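Local coordinates for prophage MuSo2, 43 kDa tail protein (Shewanella oneidensis, PDB 3CDD) that probably serves as a baseplate assembly component of the contractile tail of a Mu-like prophage, at residues A100-D108 and I149-L158. Residues are numbered along the deposited sequence; the frame is centred on the assembly and turned at random.
Sequences ADLVDCSID and IEQGETPHEL
His156 N donates to Leu102 O (2.9 Å), joining the capped first turn of helix 155-164 to short helix 100-104 within the gp44-like second domain. The N-H points nearly straight at the oxygen (163°) but reaches it from above the carbonyl plane. Thr154 is the N-cap and forms a capping box with Glu157: Glu157 N donates to Thr154 OG1 (3.2 Å), and Thr154 N returns a bond to Glu157 OE1 (3.1 Å) on the anti side of the carboxylate. With chi1 at 68°, Thr154 OG1 lies between its own N and carbonyl carbon, where it also meets a water to which it is 2.7 Å away and which donates to Val103 O. Thr154 CB and CG2 both lie against Cys105 O.

The second backbone clasp, Ile107 N to Glu153 O (3.1 Å), lies in the carbonyl plane; a second water donates to both Glu153 O and Ile107 O. Between the clasps, the Pro155 ring is wedged, with CB against Leu102 CD2 (3.8 Å) and CD against Ile107 CG1 (3.7 Å). Val126 of helix 119-127 touches both Pro155 and Ile107. Ile107 places CG1 anti to its carbonyl carbon (chi1 -55°), which lays the chain along Glu153 O and Pro155 N. Glu153 also pairs with Arg161, while Ser106 OG bonds Ile253 N of the second subunit, so the linker after helix 100-104 serves the subunit interface too. At the tip of Ile107, methyl CD1 meets both Ile149 CG2 and Leu158 CB, 3.8 Å from each.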
ATOM      1  N   ALA A 100      17.264  15.488   8.023  1.00 27.26           N
ATOM      2  CA  ALA A 100      16.861  14.602   6.932  1.00 27.52           C
ATOM      3  C   ALA A 100      18.075  14.119   6.132  1.00 27.62           C
ATOM      4  O   ALA A 100      18.067  13.004   5.618  1.00 28.15           O
ATOM      5  CB  ALA A 100      15.856  15.280   6.029  1.00 27.32           C
ATOM      6  N   ASP A 101      19.121  14.945   6.036  1.00 27.22           N
ATOM      7  CA  ASP A 101      20.365  14.526   5.394  1.00 26.98           C
ATOM      8  C   ASP A 101      20.965  13.307   6.101  1.00 26.99           C
ATOM      9  O   ASP A 101      21.551  12.441   5.452  1.00 26.67           O
ATOM     10  CB  ASP A 101      21.387  15.670   5.346  1.00 26.03           C
ATOM     11  CG  ASP A 101      21.068  16.694   4.263  1.00 26.64           C
ATOM     12  OD1 ASP A 101      20.247  16.388   3.360  1.00 26.23           O
ATOM     13  OD2 ASP A 101      21.631  17.811   4.322  1.00 24.80           O
ATOM     14  N   LEU A 102      20.791  13.245   7.425  1.00 26.61           N
ATOM     15  CA  LEU A 102      21.285  12.125   8.231  1.00 26.38           C
ATOM     16  C   LEU A 102      20.499  10.852   7.957  1.00 26.41           C
ATOM     17  O   LEU A 102      20.997   9.759   8.181  1.00 26.42           O
ATOM     18  CB  LEU A 102      21.203  12.440   9.726  1.00 26.43           C
ATOM     19  CG  LEU A 102      21.919  13.686  10.269  1.00 26.29           C
ATOM     20  CD1 LEU A 102      21.651  13.822  11.773  1.00 24.49           C
ATOM     21  CD2 LEU A 102      23.414  13.665  10.007  1.00 24.90           C
ATOM     22  N   VAL A 103      19.263  11.009   7.486  1.00 25.18           N
ATOM     23  CA  VAL A 103      18.392   9.886   7.210  1.00 24.94           C
ATOM     24  C   VAL A 103      18.619   9.379   5.781  1.00 24.42           C
ATOM     25  O   VAL A 103      18.531   8.174   5.531  1.00 23.56           O
ATOM     26  CB  VAL A 103      16.897  10.305   7.342  1.00 25.24           C
ATOM     27  CG1 VAL A 103      15.940   9.206   6.792  1.00 26.28           C
ATOM     28  CG2 VAL A 103      16.557  10.724   8.792  1.00 26.29           C
ATOM     29  N   ASP A 104      18.850  10.314   4.855  1.00 23.50           N
ATOM     30  CA  ASP A 104      18.968  10.002   3.414  1.00 24.67           C
ATOM     31  C   ASP A 104      20.334   9.484   2.984  1.00 24.08           C
ATOM     32  O   ASP A 104      20.426   8.630   2.097  1.00 23.99           O
ATOM     33  CB  ASP A 104      18.697  11.248   2.558  1.00 24.18           C
ATOM     34  CG  ASP A 104      17.268  11.694   2.598  1.00 25.80           C
ATOM     35  OD1 ASP A 104      16.379  10.946   3.108  1.00 24.30           O
ATOM     36  OD2 ASP A 104      17.052  12.835   2.118  1.00 28.71           O
ATOM     37  N   CYS A 105      21.384  10.014   3.610  1.00 24.45           N
ATOM     38  CA  CYS A 105      22.748   9.907   3.046  1.00 24.73           C
ATOM     39  C   CYS A 105      23.633   8.883   3.748  1.00 25.12           C
ATOM     40  O   CYS A 105      23.355   8.499   4.888  1.00 25.04           O
ATOM     41  CB  CYS A 105      23.415  11.283   3.065  1.00 24.65           C
ATOM     42  SG  CYS A 105      22.520  12.571   2.140  1.00 24.40           S
ATOM     43  N   SER A 106      24.697   8.454   3.064  1.00 25.03           N
ATOM     44  CA  SER A 106      25.635   7.464   3.593  1.00 25.29           C
ATOM     45  C   SER A 106      26.661   8.134   4.487  1.00 25.68           C
ATOM     46  O   SER A 106      26.923   9.333   4.351  1.00 25.73           O
ATOM     47  CB  SER A 106      26.367   6.737   2.457  1.00 25.09           C
ATOM     48  OG  SER A 106      25.462   6.154   1.537  1.00 24.47           O
ATOM     49  N   ILE A 107      27.212   7.363   5.421  1.00 25.82           N
ATOM     50  CA  ILE A 107      28.358   7.800   6.219  1.00 26.52           C
ATOM     51  C   ILE A 107      29.615   7.595   5.395  1.00 27.58           C
ATOM     52  O   ILE A 107      29.887   6.483   4.936  1.00 27.15           O
ATOM     53  CB  ILE A 107      28.527   6.966   7.511  1.00 26.39           C
ATOM     54  CG1 ILE A 107      27.239   6.977   8.342  1.00 25.77           C
ATOM     55  CG2 ILE A 107      29.732   7.474   8.330  1.00 26.34           C
ATOM     56  CD1 ILE A 107      27.033   5.714   9.206  1.00 23.46           C
ATOM     57  N   ASP A 108      30.364   8.673   5.198  1.00 29.15           N
ATOM     58  CA  ASP A 108      31.691   8.580   4.604  1.00 31.29           C
ATOM     59  C   ASP A 108      32.775   8.838   5.657  1.00 31.81           C
ATOM     60  O   ASP A 108      33.399   9.901   5.682  1.00 33.09           O
ATOM     61  CB  ASP A 108      31.841   9.524   3.410  1.00 30.97           C
ATOM     62  CG  ASP A 108      33.111   9.262   2.612  1.00 34.26           C
ATOM     63  OD1 ASP A 108      34.089   8.692   3.166  1.00 36.78           O
ATOM     64  OD2 ASP A 108      33.137   9.631   1.416  1.00 36.00           O
ATOM     65  N   ILE A 149      30.923   0.543  10.841  1.00 32.69           N
ATOM     66  CA  ILE A 149      29.897   1.018   9.925  1.00 33.18           C
ATOM     67  C   ILE A 149      29.464  -0.122   9.014  1.00 33.31           C
ATOM     68  O   ILE A 149      30.282  -0.680   8.294  1.00 33.17           O
ATOM     69  CB  ILE A 149      30.401   2.180   9.031  1.00 33.46           C
ATOM     70  CG1 ILE A 149      31.209   3.215   9.830  1.00 33.22           C
ATOM     71  CG2 ILE A 149      29.235   2.790   8.231  1.00 33.01           C
ATOM     72  CD1 ILE A 149      30.519   3.739  11.059  1.00 35.33           C
ATOM     73  N   GLU A 150      28.179  -0.469   9.053  1.00 33.91           N
ATOM     74  CA  GLU A 150      27.624  -1.431   8.108  1.00 34.76           C
ATOM     75  C   GLU A 150      27.636  -0.813   6.706  1.00 34.48           C
ATOM     76  O   GLU A 150      27.715   0.412   6.560  1.00 34.56           O
ATOM     77  CB  GLU A 150      26.219  -1.866   8.531  1.00 34.89           C
ATOM     78  CG  GLU A 150      26.219  -2.875   9.682  1.00 39.21           C
ATOM     79  CD  GLU A 150      24.982  -2.775  10.572  1.00 44.66           C
ATOM     80  OE1 GLU A 150      23.849  -2.747  10.032  1.00 47.48           O
ATOM     81  OE2 GLU A 150      25.139  -2.737  11.819  1.00 46.10           O
ATOM     82  N   GLN A 151      27.585  -1.657   5.681  1.00 34.34           N
ATOM     83  CA  GLN A 151      27.681  -1.193   4.299  1.00 34.50           C
ATOM     84  C   GLN A 151      26.526  -0.256   3.976  1.00 33.80           C
ATOM     85  O   GLN A 151      25.360  -0.672   4.010  1.00 34.06           O
ATOM     86  CB  GLN A 151      27.627  -2.370   3.318  1.00 34.34           C
ATOM     87  CG  GLN A 151      28.864  -3.236   3.216  1.00 35.47           C
ATOM     88  CD  GLN A 151      28.741  -4.288   2.105  1.00 35.58           C
ATOM     89  OE1 GLN A 151      27.800  -4.257   1.298  1.00 38.08           O
ATOM     90  NE2 GLN A 151      29.690  -5.216   2.062  1.00 35.76           N
ATOM     91  N   GLY A 152      26.852   0.996   3.651  1.00 33.21           N
ATOM     92  CA  GLY A 152      25.851   1.964   3.183  1.00 32.29           C
ATOM     93  C   GLY A 152      24.961   2.505   4.291  1.00 31.81           C
ATOM     94  O   GLY A 152      23.973   3.202   4.031  1.00 32.04           O
ATOM     95  N   GLU A 153      25.318   2.184   5.532  1.00 30.80           N
ATOM     96  CA  GLU A 153      24.613   2.685   6.701  1.00 29.46           C
ATOM     97  C   GLU A 153      24.597   4.208   6.697  1.00 28.73           C
ATOM     98  O   GLU A 153      25.605   4.853   6.385  1.00 28.22           O
ATOM     99  CB  GLU A 153      25.291   2.186   7.979  1.00 29.64           C
ATOM    100  CG  GLU A 153      24.395   2.282   9.215  1.00 28.44           C
ATOM    101  CD  GLU A 153      24.917   1.491  10.394  1.00 30.18           C
ATOM    102  OE1 GLU A 153      26.165   1.319  10.541  1.00 28.68           O
ATOM    103  OE2 GLU A 153      24.058   1.047  11.182  1.00 31.75           O
ATOM    104  N   THR A 154      23.445   4.773   7.035  1.00 27.59           N
ATOM    105  CA  THR A 154      23.312   6.219   7.127  1.00 27.16           C
ATOM    106  C   THR A 154      23.675   6.699   8.550  1.00 26.56           C
ATOM    107  O   THR A 154      23.602   5.916   9.496  1.00 26.31           O
ATOM    108  CB  THR A 154      21.861   6.638   6.768  1.00 27.47           C
ATOM    109  OG1 THR A 154      20.973   6.183   7.791  1.00 27.96           O
ATOM    110  CG2 THR A 154      21.446   6.016   5.424  1.00 26.99           C
ATOM    111  N   PRO A 155      24.047   7.990   8.712  1.00 26.49           N
ATOM    112  CA  PRO A 155      24.296   8.543  10.047  1.00 26.23           C
ATOM    113  C   PRO A 155      23.146   8.290  11.042  1.00 26.24           C
ATOM    114  O   PRO A 155      23.402   7.900  12.193  1.00 25.17           O
ATOM    115  CB  PRO A 155      24.458  10.042   9.769  1.00 26.66           C
ATOM    116  CG  PRO A 155      24.998  10.089   8.396  1.00 26.56           C
ATOM    117  CD  PRO A 155      24.268   9.008   7.667  1.00 26.08           C
ATOM    118  N   HIS A 156      21.897   8.469  10.604  1.00 26.56           N
ATOM    119  CA  HIS A 156      20.751   8.142  11.477  1.00 27.38           C
ATOM    120  C   HIS A 156      20.640   6.668  11.888  1.00 28.18           C
ATOM    121  O   HIS A 156      20.415   6.371  13.068  1.00 29.01           O
ATOM    122  CB  HIS A 156      19.408   8.614  10.905  1.00 27.75           C
ATOM    123  CG  HIS A 156      18.257   8.337  11.818  1.00 28.78           C
ATOM    124  ND1 HIS A 156      17.285   7.407  11.528  1.00 31.16           N
ATOM    125  CD2 HIS A 156      17.950   8.838  13.039  1.00 28.26           C
ATOM    126  CE1 HIS A 156      16.411   7.368  12.520  1.00 32.10           C
ATOM    127  NE2 HIS A 156      16.792   8.229  13.447  1.00 30.30           N
ATOM    128  N   GLU A 157      20.771   5.743  10.944  1.00 28.19           N
ATOM    129  CA  GLU A 157      20.713   4.320  11.283  1.00 28.84           C
ATOM    130  C   GLU A 157      21.805   3.895  12.259  1.00 28.89           C
ATOM    131  O   GLU A 157      21.557   3.062  13.149  1.00 29.52           O
ATOM    132  CB  GLU A 157      20.837   3.447  10.040  1.00 28.99           C
ATOM    133  CG  GLU A 157      19.643   3.449   9.160  1.00 30.88           C
ATOM    134  CD  GLU A 157      19.927   2.781   7.811  1.00 34.82           C
ATOM    135  OE1 GLU A 157      21.088   2.828   7.323  1.00 32.11           O
ATOM    136  OE2 GLU A 157      18.973   2.197   7.246  1.00 38.12           O
ATOM    137  N   LEU A 158      23.008   4.441  12.095  1.00 28.39           N
ATOM    138  CA  LEU A 158      24.087   4.141  13.030  1.00 28.65           C
ATOM    139  C   LEU A 158      23.800   4.700  14.416  1.00 28.47           C
ATOM    140  O   LEU A 158      23.905   3.989  15.417  1.00 28.51           O
ATOM    141  CB  LEU A 158      25.428   4.671  12.538  1.00 28.71           C
ATOM    142  CG  LEU A 158      26.554   4.624  13.570  1.00 29.43           C
ATOM    143  CD1 LEU A 158      26.941   3.179  13.842  1.00 30.52           C
ATOM    144  CD2 LEU A 158      27.762   5.440  13.108  1.00 29.07           C
TER
HETATM  145  O   HOH W   1      18.346   6.359   7.417  1.00 20.13           O
HETATM  146  O   HOH W   2      27.945   4.408   4.917  1.00 31.76           O